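Long-range contacts in Zn-dependent hydrolase, glyoxylase (Echinicola vietnamensis, PDB 6T5K), which probably hydrolyses the amide bond of beta-lactam antibiotics, carbapenems among them, as a zinc-dependent class B metallo-beta-lactamase: residues T39-S44 with A55-I60; V97-H102 with D166-Y171; G181-A186 with E200-T205. All coordinates share one frame; numbering follows the deposited sequence.

Contact 1: residues T39-S44 with A55-I60; sequences TYVHVS and ACNGMI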
ATOM      1  N   THR A  39       1.695  10.727  -7.053  1.00 16.19           N
ATOM      2  CA  THR A  39       1.818   9.394  -6.489  1.00 16.06           C
ATOM      3  C   THR A  39       2.826   8.553  -7.251  1.00 16.69           C
ATOM      4  O   THR A  39       3.089   8.755  -8.445  1.00 15.95           O
ATOM      5  CB  THR A  39       0.479   8.613  -6.333  1.00 17.54           C
ATOM      6  OG1 THR A  39       0.061   8.048  -7.582  1.00 17.77           O
ATOM      7  CG2 THR A  39      -0.591   9.506  -5.755  1.00 18.08           C
ATOM      8  N   TYR A  40       3.417   7.636  -6.500  1.00 16.71           N
ATOM      9  CA  TYR A  40       4.527   6.811  -6.937  1.00 16.69           C
ATOM     10  C   TYR A  40       4.296   5.397  -6.419  1.00 17.77           C
ATOM     11  O   TYR A  40       3.705   5.192  -5.353  1.00 17.55           O
ATOM     12  CB  TYR A  40       5.839   7.306  -6.311  1.00 16.95           C
ATOM     13  CG  TYR A  40       6.192   8.732  -6.625  1.00 17.90           C
ATOM     14  CD1 TYR A  40       5.428   9.792  -6.125  1.00 19.19           C
ATOM     15  CD2 TYR A  40       7.256   9.032  -7.466  1.00 19.28           C
ATOM     16  CE1 TYR A  40       5.733  11.099  -6.442  1.00 21.03           C
ATOM     17  CE2 TYR A  40       7.592  10.339  -7.756  1.00 20.79           C
ATOM     18  CZ  TYR A  40       6.806  11.370  -7.261  1.00 20.06           C
ATOM     19  OH  TYR A  40       7.114  12.677  -7.553  1.00 23.93           O
ATOM     20  N   VAL A  41       4.759   4.412  -7.174  1.00 17.03           N
ATOM     21  CA  VAL A  41       4.762   3.033  -6.707  1.00 17.98           C
ATOM     22  C   VAL A  41       6.192   2.662  -6.333  1.00 18.24           C
ATOM     23  O   VAL A  41       7.127   2.926  -7.099  1.00 19.00           O
ATOM     24  CB  VAL A  41       4.200   2.077  -7.771  1.00 18.41           C
ATOM     25  CG1 VAL A  41       4.206   0.666  -7.263  1.00 18.28           C
ATOM     26  CG2 VAL A  41       2.805   2.512  -8.205  1.00 19.70           C
ATOM     27  N   HIS A  42       6.385   2.118  -5.135  1.00 17.60           N
ATOM     28  CA  HIS A  42       7.661   1.513  -4.786  1.00 17.45           C
ATOM     29  C   HIS A  42       7.531   0.002  -4.920  1.00 17.59           C
ATOM     30  O   HIS A  42       6.557  -0.591  -4.453  1.00 18.11           O
ATOM     31  CB  HIS A  42       8.197   1.974  -3.435  1.00 18.28           C
ATOM     32  CG  HIS A  42       7.412   1.566  -2.228  1.00 17.84           C
ATOM     33  ND1 HIS A  42       7.601   0.348  -1.602  1.00 17.28           N
ATOM     34  CD2 HIS A  42       6.598   2.283  -1.418  1.00 16.24           C
ATOM     35  CE1 HIS A  42       6.910   0.327  -0.482  1.00 18.02           C
ATOM     36  NE2 HIS A  42       6.265   1.478  -0.369  1.00 15.85           N
ATOM     37  N   VAL A  43       8.522  -0.617  -5.560  1.00 20.14           N
ATOM     38  CA  VAL A  43       8.474  -2.035  -5.904  1.00 20.31           C
ATOM     39  C   VAL A  43       9.707  -2.698  -5.327  1.00 21.42           C
ATOM     40  O   VAL A  43      10.833  -2.285  -5.629  1.00 23.74           O
ATOM     41  CB  VAL A  43       8.407  -2.263  -7.421  1.00 20.92           C
ATOM     42  CG1 VAL A  43       8.246  -3.750  -7.717  1.00 22.08           C
ATOM     43  CG2 VAL A  43       7.252  -1.489  -8.044  1.00 21.45           C
ATOM     44  N   SER A  44       9.492  -3.722  -4.508  1.00 20.72           N
ATOM     45  CA  SER A  44      10.552  -4.563  -3.958  1.00 22.84           C
ATOM     46  C   SER A  44      10.209  -6.024  -4.239  1.00 26.86           C
ATOM     47  O   SER A  44       9.100  -6.352  -4.662  1.00 27.88           O
ATOM     48  CB  SER A  44      10.723  -4.302  -2.460  1.00 23.90           C
ATOM     49  OG  SER A  44       9.496  -4.404  -1.763  1.00 22.60           O
ATOM     50  N   ALA A  55       7.007  -9.500  -6.970  1.00 40.96           N
ATOM     51  CA  ALA A  55       7.095  -8.069  -6.760  1.00 36.71           C
ATOM     52  C   ALA A  55       6.054  -7.653  -5.736  1.00 30.48           C
ATOM     53  O   ALA A  55       4.918  -8.133  -5.773  1.00 30.19           O
ATOM     54  CB  ALA A  55       6.894  -7.363  -8.085  1.00 38.28           C
ATOM     55  N   CYS A  56       6.453  -6.785  -4.805  1.00 23.88           N
ATOM     56  CA  CYS A  56       5.566  -6.233  -3.791  1.00 22.14           C
ATOM     57  C   CYS A  56       5.508  -4.730  -3.995  1.00 19.81           C
ATOM     58  O   CYS A  56       6.550  -4.076  -4.134  1.00 21.72           O
ATOM     59  CB  CYS A  56       6.070  -6.519  -2.385  1.00 23.86           C
ATOM     60  SG  CYS A  56       6.223  -8.284  -2.013  1.00 27.19           S
ATOM     61  N   ASN A  57       4.301  -4.185  -4.025  1.00 18.65           N
ATOM     62  CA  ASN A  57       4.097  -2.767  -4.251  1.00 18.79           C
ATOM     63  C   ASN A  57       3.729  -2.039  -2.963  1.00 18.50           C
ATOM     64  O   ASN A  57       2.993  -2.561  -2.126  1.00 18.44           O
ATOM     65  CB  ASN A  57       2.951  -2.525  -5.235  1.00 19.77           C
ATOM     66  CG  ASN A  57       3.199  -3.136  -6.575  1.00 19.13           C
ATOM     67  OD1 ASN A  57       4.354  -3.278  -7.032  1.00 22.21           O
ATOM     68  ND2 ASN A  57       2.115  -3.502  -7.240  1.00 19.20           N
ATOM     69  N   GLY A  58       4.238  -0.818  -2.830  1.00 16.36           N
ATOM     70  CA  GLY A  58       3.635   0.176  -1.973  1.00 18.12           C
ATOM     71  C   GLY A  58       3.471   1.467  -2.748  1.00 17.61           C
ATOM     72  O   GLY A  58       3.772   1.546  -3.944  1.00 17.04           O
ATOM     73  N   MET A  59       2.996   2.481  -2.048  1.00 15.77           N
ATOM     74  CA  MET A  59       2.706   3.765  -2.673  1.00 15.48           C
ATOM     75  C   MET A  59       3.406   4.853  -1.869  1.00 14.57           C
ATOM     76  O   MET A  59       3.511   4.753  -0.651  1.00 18.58           O
ATOM     77  CB  MET A  59       1.189   4.039  -2.717  1.00 16.53           C
ATOM     78  CG  MET A  59       0.839   5.410  -3.323  1.00 17.50           C
ATOM     79  SD  MET A  59      -0.941   5.637  -3.625  1.00 16.06           S
ATOM     80  CE  MET A  59      -1.545   5.881  -1.963  1.00 16.72           C
ATOM     81  N   ILE A  60       3.882   5.877  -2.559  1.00 14.55           N
ATOM     82  CA  ILE A  60       4.324   7.119  -1.945  1.00 15.45           C
ATOM     83  C   ILE A  60       3.457   8.225  -2.514  1.00 15.44           C
ATOM     84  O   ILE A  60       3.294   8.320  -3.736  1.00 16.73           O
ATOM     85  CB  ILE A  60       5.802   7.425  -2.242  1.00 17.06           C
ATOM     86  CG1 ILE A  60       6.660   6.181  -2.114  1.00 18.74           C
ATOM     87  CG2 ILE A  60       6.297   8.524  -1.288  1.00 17.49           C
ATOM     88  CD1 ILE A  60       8.034   6.383  -2.648  1.00 20.97           C
TER
HETATM   89  O   HOH W   1       7.619  -2.473  -2.036  1.00 19.29           O

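Contact 2: residues V97-H102 with D166-Y171; sequences VATHFH and DNVIGY. With ZN (zinc ion), chain G.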
ATOM      1  N   VAL A  97       2.099   4.041   6.591  1.00 15.58           N
ATOM      2  CA  VAL A  97       0.889   3.281   6.852  1.00 15.22           C
ATOM      3  C   VAL A  97       1.145   1.827   6.477  1.00 16.47           C
ATOM      4  O   VAL A  97       1.555   1.543   5.353  1.00 17.87           O
ATOM      5  CB  VAL A  97      -0.297   3.815   6.028  1.00 15.79           C
ATOM      6  CG1 VAL A  97      -1.549   3.008   6.284  1.00 17.70           C
ATOM      7  CG2 VAL A  97      -0.541   5.287   6.329  1.00 17.17           C
ATOM      8  N   ALA A  98       0.852   0.905   7.392  1.00 16.30           N
ATOM      9  CA  ALA A  98       0.914  -0.528   7.101  1.00 15.12           C
ATOM     10  C   ALA A  98      -0.501  -0.969   6.752  1.00 13.71           C
ATOM     11  O   ALA A  98      -1.402  -0.869   7.592  1.00 15.50           O
ATOM     12  CB  ALA A  98       1.391  -1.322   8.310  1.00 16.95           C
ATOM     13  N   THR A  99      -0.709  -1.409   5.516  1.00 14.13           N
ATOM     14  CA  THR A  99      -2.075  -1.669   5.079  1.00 14.62           C
ATOM     15  C   THR A  99      -2.631  -3.024   5.512  1.00 15.32           C
ATOM     16  O   THR A  99      -3.833  -3.262   5.319  1.00 15.11           O
ATOM     17  CB  THR A  99      -2.248  -1.433   3.568  1.00 15.57           C
ATOM     18  OG1 THR A  99      -1.443  -2.322   2.809  1.00 18.29           O
ATOM     19  CG2 THR A  99      -1.962   0.026   3.206  1.00 16.26           C
ATOM     20  N   HIS A 100      -1.811  -3.915   6.044  1.00 15.00           N
ATOM     21  CA  HIS A 100      -2.268  -5.052   6.845  1.00 14.79           C
ATOM     22  C   HIS A 100      -1.054  -5.571   7.601  1.00 14.54           C
ATOM     23  O   HIS A 100       0.041  -5.007   7.512  1.00 14.82           O
ATOM     24  CB  HIS A 100      -3.028  -6.156   6.081  1.00 16.57           C
ATOM     25  CG  HIS A 100      -2.250  -6.846   5.003  1.00 16.78           C
ATOM     26  ND1 HIS A 100      -2.103  -6.322   3.738  1.00 17.92           N
ATOM     27  CD2 HIS A 100      -1.647  -8.059   4.976  1.00 15.73           C
ATOM     28  CE1 HIS A 100      -1.390  -7.156   2.997  1.00 16.06           C
ATOM     29  NE2 HIS A 100      -1.113  -8.221   3.718  1.00 15.72           N
ATOM     30  N   PHE A 101      -1.247  -6.634   8.365  1.00 15.35           N
ATOM     31  CA  PHE A 101      -0.210  -7.057   9.309  1.00 15.25           C
ATOM     32  C   PHE A 101       0.926  -7.882   8.705  1.00 15.40           C
ATOM     33  O   PHE A 101       1.876  -8.195   9.425  1.00 16.66           O
ATOM     34  CB  PHE A 101      -0.829  -7.831  10.482  1.00 16.29           C
ATOM     35  CG  PHE A 101      -1.210  -9.256  10.166  1.00 16.02           C
ATOM     36  CD1 PHE A 101      -2.472  -9.555   9.641  1.00 17.23           C
ATOM     37  CD2 PHE A 101      -0.324 -10.301  10.432  1.00 15.87           C
ATOM     38  CE1 PHE A 101      -2.827 -10.861   9.375  1.00 16.00           C
ATOM     39  CE2 PHE A 101      -0.696 -11.628  10.181  1.00 17.38           C
ATOM     40  CZ  PHE A 101      -1.940 -11.900   9.633  1.00 16.96           C
ATOM     41  N   HIS A 102       0.874  -8.239   7.424  1.00 17.68           N
ATOM     42  CA  HIS A 102       1.905  -9.101   6.854  1.00 18.00           C
ATOM     43  C   HIS A 102       3.224  -8.339   6.623  1.00 20.57           C
ATOM     44  O   HIS A 102       3.284  -7.116   6.613  1.00 19.72           O
ATOM     45  CB  HIS A 102       1.440  -9.676   5.524  1.00 18.12           C
ATOM     46  CG  HIS A 102       0.413 -10.750   5.640  1.00 17.50           C
ATOM     47  ND1 HIS A 102      -0.407 -11.102   4.585  1.00 16.34           N
ATOM     48  CD2 HIS A 102       0.088 -11.575   6.663  1.00 18.17           C
ATOM     49  CE1 HIS A 102      -1.187 -12.097   4.956  1.00 17.82           C
ATOM     50  NE2 HIS A 102      -0.912 -12.399   6.213  1.00 18.82           N
ATOM     51  N   ASP A 166      -7.799  -7.447   8.491  1.00 15.01           N
ATOM     52  CA  ASP A 166      -7.460  -6.088   8.885  1.00 13.82           C
ATOM     53  C   ASP A 166      -7.091  -5.184   7.707  1.00 14.00           C
ATOM     54  O   ASP A 166      -6.676  -4.043   7.947  1.00 15.69           O
ATOM     55  CB  ASP A 166      -6.291  -6.126   9.870  1.00 13.78           C
ATOM     56  CG  ASP A 166      -5.029  -6.761   9.267  1.00 15.35           C
ATOM     57  OD1 ASP A 166      -5.135  -7.777   8.546  1.00 15.55           O
ATOM     58  OD2 ASP A 166      -3.919  -6.231   9.546  1.00 15.31           O
ATOM     59  N   ASN A 167      -7.164  -5.682   6.495  1.00 15.06           N
ATOM     60  CA  ASN A 167      -6.676  -4.894   5.384  1.00 14.61           C
ATOM     61  C   ASN A 167      -7.397  -3.570   5.152  1.00 14.12           C
ATOM     62  O   ASN A 167      -8.566  -3.508   5.271  1.00 15.36           O
ATOM     63  CB  ASN A 167      -6.492  -5.727   4.109  1.00 15.51           C
ATOM     64  CG  ASN A 167      -7.741  -6.511   3.690  1.00 18.22           C
ATOM     65  OD1 ASN A 167      -7.663  -7.468   2.972  1.00 25.41           O
ATOM     66  ND2 ASN A 167      -8.823  -6.059   4.091  1.00 24.34           N
ATOM     67  N   VAL A 168      -6.624  -2.539   4.834  1.00 14.55           N
ATOM     68  CA  VAL A 168      -7.141  -1.207   4.577  1.00 13.62           C
ATOM     69  C   VAL A 168      -6.620  -0.717   3.244  1.00 13.61           C
ATOM     70  O   VAL A 168      -5.632  -1.229   2.720  1.00 14.65           O
ATOM     71  CB  VAL A 168      -6.813  -0.175   5.676  1.00 13.86           C
ATOM     72  CG1 VAL A 168      -7.474  -0.617   6.965  1.00 15.19           C
ATOM     73  CG2 VAL A 168      -5.319  -0.061   5.876  1.00 15.29           C
ATOM     74  N   ILE A 169      -7.282   0.311   2.718  1.00 14.08           N
ATOM     75  CA  ILE A 169      -6.832   0.952   1.492  1.00 13.91           C
ATOM     76  C   ILE A 169      -6.304   2.344   1.801  1.00 13.88           C
ATOM     77  O   ILE A 169      -6.622   2.957   2.840  1.00 14.48           O
ATOM     78  CB  ILE A 169      -7.883   0.965   0.359  1.00 14.43           C
ATOM     79  CG1 ILE A 169      -9.151   1.720   0.761  1.00 14.85           C
ATOM     80  CG2 ILE A 169      -8.199  -0.462  -0.006  1.00 14.06           C
ATOM     81  CD1 ILE A 169      -9.007   3.211   0.671  1.00 16.00           C
ATOM     82  N   GLY A 170      -5.564   2.882   0.824  1.00 13.44           N
ATOM     83  CA  GLY A 170      -5.212   4.285   0.829  1.00 13.58           C
ATOM     84  C   GLY A 170      -5.830   4.952  -0.382  1.00 13.95           C
ATOM     85  O   GLY A 170      -5.779   4.413  -1.486  1.00 15.04           O
ATOM     86  N   TYR A 171      -6.439   6.111  -0.183  1.00 14.20           N
ATOM     87  CA  TYR A 171      -7.122   6.839  -1.242  1.00 14.00           C
ATOM     88  C   TYR A 171      -6.576   8.254  -1.292  1.00 14.89           C
ATOM     89  O   TYR A 171      -6.572   8.959  -0.279  1.00 14.98           O
ATOM     90  CB  TYR A 171      -8.614   6.884  -0.953  1.00 15.09           C
ATOM     91  CG  TYR A 171      -9.390   7.738  -1.908  1.00 16.32           C
ATOM     92  CD1 TYR A 171      -9.385   7.506  -3.288  1.00 16.43           C
ATOM     93  CD2 TYR A 171     -10.128   8.801  -1.426  1.00 17.09           C
ATOM     94  CE1 TYR A 171     -10.134   8.315  -4.130  1.00 19.13           C
ATOM     95  CE2 TYR A 171     -10.862   9.599  -2.248  1.00 20.34           C
ATOM     96  CZ  TYR A 171     -10.877   9.355  -3.589  1.00 19.92           C
ATOM     97  OH  TYR A 171     -11.626  10.183  -4.390  1.00 22.94           O
TER
HETATM   98 ZN    ZN G1206      -0.635 -10.032   2.867  0.97 18.36          ZN
HETATM   99  O   HOH W   2       0.844 -10.080   1.679  1.00 25.88           O

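Contact 3: residues G181-A186 with E200-T205; sequences GCLIKA and EAWPVT. With ZN (zinc ion), chain H.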
ATOM      1  N   GLY A 181      -3.470  -2.272  -1.974  1.00 16.45           N
ATOM      2  CA  GLY A 181      -2.734  -3.279  -1.234  1.00 16.08           C
ATOM      3  C   GLY A 181      -3.149  -4.666  -1.689  1.00 16.36           C
ATOM      4  O   GLY A 181      -3.683  -4.841  -2.789  1.00 16.79           O
ATOM      5  N   CYS A 182      -2.916  -5.654  -0.811  1.00 17.54           N
ATOM      6  CA  CYS A 182      -3.086  -7.030  -1.257  1.00 17.46           C
ATOM      7  C   CYS A 182      -4.539  -7.439  -1.356  1.00 14.76           C
ATOM      8  O   CYS A 182      -4.818  -8.549  -1.824  1.00 16.41           O
ATOM      9  CB  CYS A 182      -2.296  -7.980  -0.411  1.00 20.54           C
ATOM     10  SG  CYS A 182      -0.563  -7.485  -0.376  1.00 23.35           S
ATOM     11  N   LEU A 183      -5.457  -6.569  -0.916  1.00 15.07           N
ATOM     12  CA  LEU A 183      -6.885  -6.775  -1.123  1.00 15.01           C
ATOM     13  C   LEU A 183      -7.263  -6.659  -2.583  1.00 13.38           C
ATOM     14  O   LEU A 183      -8.290  -7.218  -2.988  1.00 15.32           O
ATOM     15  CB  LEU A 183      -7.632  -5.694  -0.334  1.00 15.06           C
ATOM     16  CG  LEU A 183      -9.146  -5.593  -0.337  1.00 16.39           C
ATOM     17  CD1 LEU A 183      -9.756  -6.808   0.267  1.00 14.59           C
ATOM     18  CD2 LEU A 183      -9.500  -4.309   0.408  1.00 16.68           C
ATOM     19  N   ILE A 184      -6.487  -5.917  -3.376  1.00 14.16           N
ATOM     20  CA  ILE A 184      -6.767  -5.733  -4.792  1.00 14.14           C
ATOM     21  C   ILE A 184      -5.725  -6.477  -5.609  1.00 13.70           C
ATOM     22  O   ILE A 184      -4.521  -6.334  -5.362  1.00 15.59           O
ATOM     23  CB  ILE A 184      -6.824  -4.250  -5.186  1.00 14.53           C
ATOM     24  CG1 ILE A 184      -7.882  -3.507  -4.341  1.00 14.10           C
ATOM     25  CG2 ILE A 184      -7.052  -4.114  -6.706  1.00 16.15           C
ATOM     26  CD1 ILE A 184      -9.264  -4.124  -4.400  1.00 14.22           C
ATOM     27  N   LYS A 185      -6.198  -7.283  -6.566  1.00 14.90           N
ATOM     28  CA  LYS A 185      -5.353  -8.035  -7.480  1.00 15.10           C
ATOM     29  C   LYS A 185      -5.107  -7.285  -8.779  1.00 14.71           C
ATOM     30  O   LYS A 185      -5.951  -6.521  -9.252  1.00 15.06           O
ATOM     31  CB  LYS A 185      -5.972  -9.386  -7.824  1.00 17.71           C
ATOM     32  CG  LYS A 185      -6.235 -10.232  -6.610  1.00 19.19           C
ATOM     33  CD  LYS A 185      -4.970 -10.476  -5.818  1.00 21.96           C
ATOM     34  CE  LYS A 185      -5.200 -11.551  -4.733  1.00 25.45           C
ATOM     35  NZ  LYS A 185      -3.998 -11.833  -3.963  1.00 30.39           N
ATOM     36  N   ALA A 186      -3.913  -7.486  -9.340  1.00 15.99           N
ATOM     37  CA  ALA A 186      -3.646  -7.036 -10.697  1.00 15.45           C
ATOM     38  C   ALA A 186      -4.592  -7.724 -11.669  1.00 16.70           C
ATOM     39  O   ALA A 186      -5.052  -8.844 -11.429  1.00 17.38           O
ATOM     40  CB  ALA A 186      -2.199  -7.351 -11.079  1.00 16.82           C
ATOM     41  N   GLU A 200     -15.253 -15.052   1.684  1.00 16.12           N
ATOM     42  CA  GLU A 200     -16.664 -14.669   1.652  1.00 14.60           C
ATOM     43  C   GLU A 200     -16.809 -13.167   1.694  1.00 16.11           C
ATOM     44  O   GLU A 200     -17.591 -12.592   0.931  1.00 16.54           O
ATOM     45  CB  GLU A 200     -17.393 -15.290   2.836  1.00 16.47           C
ATOM     46  CG  GLU A 200     -17.543 -16.795   2.732  1.00 16.17           C
ATOM     47  CD  GLU A 200     -16.272 -17.576   2.956  1.00 16.88           C
ATOM     48  OE1 GLU A 200     -15.501 -17.193   3.850  1.00 18.35           O
ATOM     49  OE2 GLU A 200     -16.079 -18.613   2.246  1.00 19.67           O
ATOM     50  N   ALA A 201     -16.022 -12.511   2.550  1.00 14.67           N
ATOM     51  CA  ALA A 201     -16.130 -11.063   2.684  1.00 14.62           C
ATOM     52  C   ALA A 201     -15.522 -10.346   1.498  1.00 16.36           C
ATOM     53  O   ALA A 201     -15.939  -9.234   1.180  1.00 16.67           O
ATOM     54  CB  ALA A 201     -15.418 -10.595   3.947  1.00 15.62           C
ATOM     55  N   TRP A 202     -14.486 -10.930   0.896  1.00 14.17           N
ATOM     56  CA  TRP A 202     -13.649 -10.222  -0.071  1.00 14.45           C
ATOM     57  C   TRP A 202     -14.432  -9.521  -1.163  1.00 14.55           C
ATOM     58  O   TRP A 202     -14.216  -8.317  -1.362  1.00 14.42           O
ATOM     59  CB  TRP A 202     -12.656 -11.230  -0.661  1.00 14.23           C
ATOM     60  CG  TRP A 202     -11.405 -10.631  -1.252  1.00 13.09           C
ATOM     61  CD1 TRP A 202     -11.278  -9.450  -1.962  1.00 15.30           C
ATOM     62  CD2 TRP A 202     -10.095 -11.210  -1.220  1.00 15.33           C
ATOM     63  NE1 TRP A 202      -9.974  -9.276  -2.363  1.00 15.20           N
ATOM     64  CE2 TRP A 202      -9.226 -10.323  -1.898  1.00 14.70           C
ATOM     65  CE3 TRP A 202      -9.563 -12.376  -0.657  1.00 16.03           C
ATOM     66  CZ2 TRP A 202      -7.872 -10.585  -2.043  1.00 16.49           C
ATOM     67  CZ3 TRP A 202      -8.227 -12.627  -0.823  1.00 15.34           C
ATOM     68  CH2 TRP A 202      -7.400 -11.736  -1.490  1.00 15.76           C
ATOM     69  N   PRO A 203     -15.342 -10.178  -1.890  1.00 15.20           N
ATOM     70  CA  PRO A 203     -16.032  -9.449  -2.963  1.00 15.40           C
ATOM     71  C   PRO A 203     -16.935  -8.358  -2.418  1.00 15.00           C
ATOM     72  O   PRO A 203     -17.144  -7.341  -3.098  1.00 15.43           O
ATOM     73  CB  PRO A 203     -16.841 -10.531  -3.691  1.00 16.69           C
ATOM     74  CG  PRO A 203     -17.036 -11.633  -2.691  1.00 17.36           C
ATOM     75  CD  PRO A 203     -15.746 -11.597  -1.832  1.00 16.61           C
ATOM     76  N   VAL A 204     -17.522  -8.574  -1.240  1.00 15.62           N
ATOM     77  CA  VAL A 204     -18.378  -7.565  -0.628  1.00 15.00           C
ATOM     78  C   VAL A 204     -17.562  -6.322  -0.298  1.00 15.83           C
ATOM     79  O   VAL A 204     -17.979  -5.194  -0.571  1.00 17.33           O
ATOM     80  CB  VAL A 204     -19.059  -8.144   0.628  1.00 16.94           C
ATOM     81  CG1 VAL A 204     -19.898  -7.094   1.369  1.00 17.48           C
ATOM     82  CG2 VAL A 204     -19.924  -9.345   0.256  1.00 19.08           C
ATOM     83  N   THR A 205     -16.405  -6.516   0.343  1.00 14.05           N
ATOM     84  CA  THR A 205     -15.497  -5.411   0.637  1.00 13.47           C
ATOM     85  C   THR A 205     -15.086  -4.667  -0.620  1.00 12.61           C
ATOM     86  O   THR A 205     -15.114  -3.432  -0.656  1.00 14.40           O
ATOM     87  CB  THR A 205     -14.284  -6.003   1.342  1.00 14.63           C
ATOM     88  OG1 THR A 205     -14.743  -6.618   2.553  1.00 15.46           O
ATOM     89  CG2 THR A 205     -13.231  -4.936   1.619  1.00 15.32           C
TER
HETATM   90 ZN    ZN H1207       0.693  -9.163  -0.234  0.54 20.81          ZN
HETATM   91  O   HOH W   2       0.844 -10.080   1.679  1.00 25.88           O
HETATM   92  O   HOH W   3      -0.740 -10.702  -1.159  1.00 33.97           O

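Contact 1: residues T39-S44 with A55-I60
Tyr40, His42 and Ser44 pair with Ile60, Gly58 and Cys56 as the hydrogen-bonded pairs of an antiparallel ladder between residues 39-44 and 55-60, the facing arms of one beta hairpin. The N-to-C directions of the two short strand segments make 151°, close to antiparallel, and their axes approach to 4.5 Å. Six backbone bonds close the ladder; Cys56 N to Ser44 O, at 2.7 Å, is the shortest, while Tyr40 N to Ile60 O is the most bent, 139° at the hydrogen. Val41 with Met59 and Val43 with Asn57 fill the non-hydrogen-bonded positions, and their side chains share one face. There Val43 and Asn57 lie side by side, Asn57 OD1 3.6 Å from Val43 CG2, while Asn57 ND2 is bonded to the carbonyls of Pro221 and Gly224. On the other face the His42 ring folds back over the partner strand, its CG between the backbone N and carbonyl carbon (chi1 66°). Gly58 CA, 3.3 Å from His42 NE2, sits 3.6 Å from the centroid of that ring, a CH-pi contact over the face. A water joins His42 ND1 (2.9 Å) to Ser44 OG (2.7 Å) and donates to Cys56 O. The bare glycine therefore lets an imidazole lie flat on the hairpin, with one nitrogen hydrated and NE2 reaching weak bonds to the carbonyls of Phe70 and Asp71.

Contact 2: residues V97-H102 with D166-Y171
The first zinc site takes His100 and His102 from this contact, in which Thr99, His100 and Phe101, on the loop after strand 92-98, meet Asp166, Asn167 and Val168, on the loop leading into strand 169-172. One backbone bond joins them, Val168 N to Thr99 O at 2.9 Å, and Asn167 CA adds a C-H...O contact to the same oxygen. Beside that bond the CG2 branch of Val168 packs against Thr99, 3.7 Å from Thr99 CA. Asp166 turns its carboxylate toward the histidine loop: OD2 lies 2.9 Å from Phe101 N, and OD1 meets the edge of the Phe101 ring at CD1, 3.4 Å away. The ring and carboxylate planes stand 41° apart. Thr164 and Thr125 hold OD1 and OD2 of Asp166 by hydrogen bonds, which fixes the carboxylate's rotation. Asn167 CB packs against His100 CB at 4.0 Å. With CG of His100 between its backbone N and carbonyl carbon (chi1 61°), CB faces Asn167 while the ring leads away to the zinc, which NE2 binds at 2.1 Å; His102 binds through ND1 at 2.0 Å. His163 and a water complete the coordination, and His102 NE2 is bonded to Asp196. Two histidines separated by a single residue, the first binding through NE2 and the second through ND1, belong to the HXHXD motif of the metallo-beta-lactamase fold, whose aspartate is Asp104.

Contact 3: residues G181-A186 with E200-T205
Leu183 carries most of the meeting with Trp202, but the 181-186 segment begins at Gly181, whose carbonyl receives Ile184 N to close a type I beta turn. Cys182 comes next: its SG binds the second zinc at 2.1 Å, alongside Asp104, His223 and two waters, while its backbone O lies 3.7 Å from Trp202 CZ2. At Leu183 the carbonyl accepts a hydrogen bond from Trp202 NE1 of 2.7 Å, on a lone pair and in the carbonyl plane, though bent to 143° at the hydrogen. The Leu183 side chain leaves with CG anti to the backbone N (chi1 179°), and chi2 of 63° then brings CD1 over the face of the five-membered ring of Trp202, 4.0 Å from its centroid, a CH-pi contact. Its other branch, CD2, meets Thr205 CG2. Lys185 crosses the indole at about a right angle and lays CE 3.9 Å from CZ2 of Trp202; its NZ goes on to the carbonyl of Lys191. The loop after strand 177-181 is thus joined to the first turn of helix 201-212, with Trp202 stacked on Phe239 of helix 230-239 and Ile184 packed against that helix, strand 218-221 and Val206.

In the fold
Contacts 1 and 2 have their centres about 7 and 6 Å from the chain centre and contact 3 lies farther out, at about 13 Å, yet all three are buried. Contacts 1 and 2 reach the same eight-stranded sheet; contact 2 also reaches the five-stranded sheet, and contact 3 leaves that second sheet for a helix. The chemistry follows: a regular ladder without zinc ligands, one backbone bond plus a carboxylate between loops that give two histidines to one zinc, and an indole bond within apolar packing beside a cysteine given to the other. Contacts 2 and 3 touch, His100 CE1 against Cys182 SG at 3.5 Å, and share the water bridging the two zinc ions.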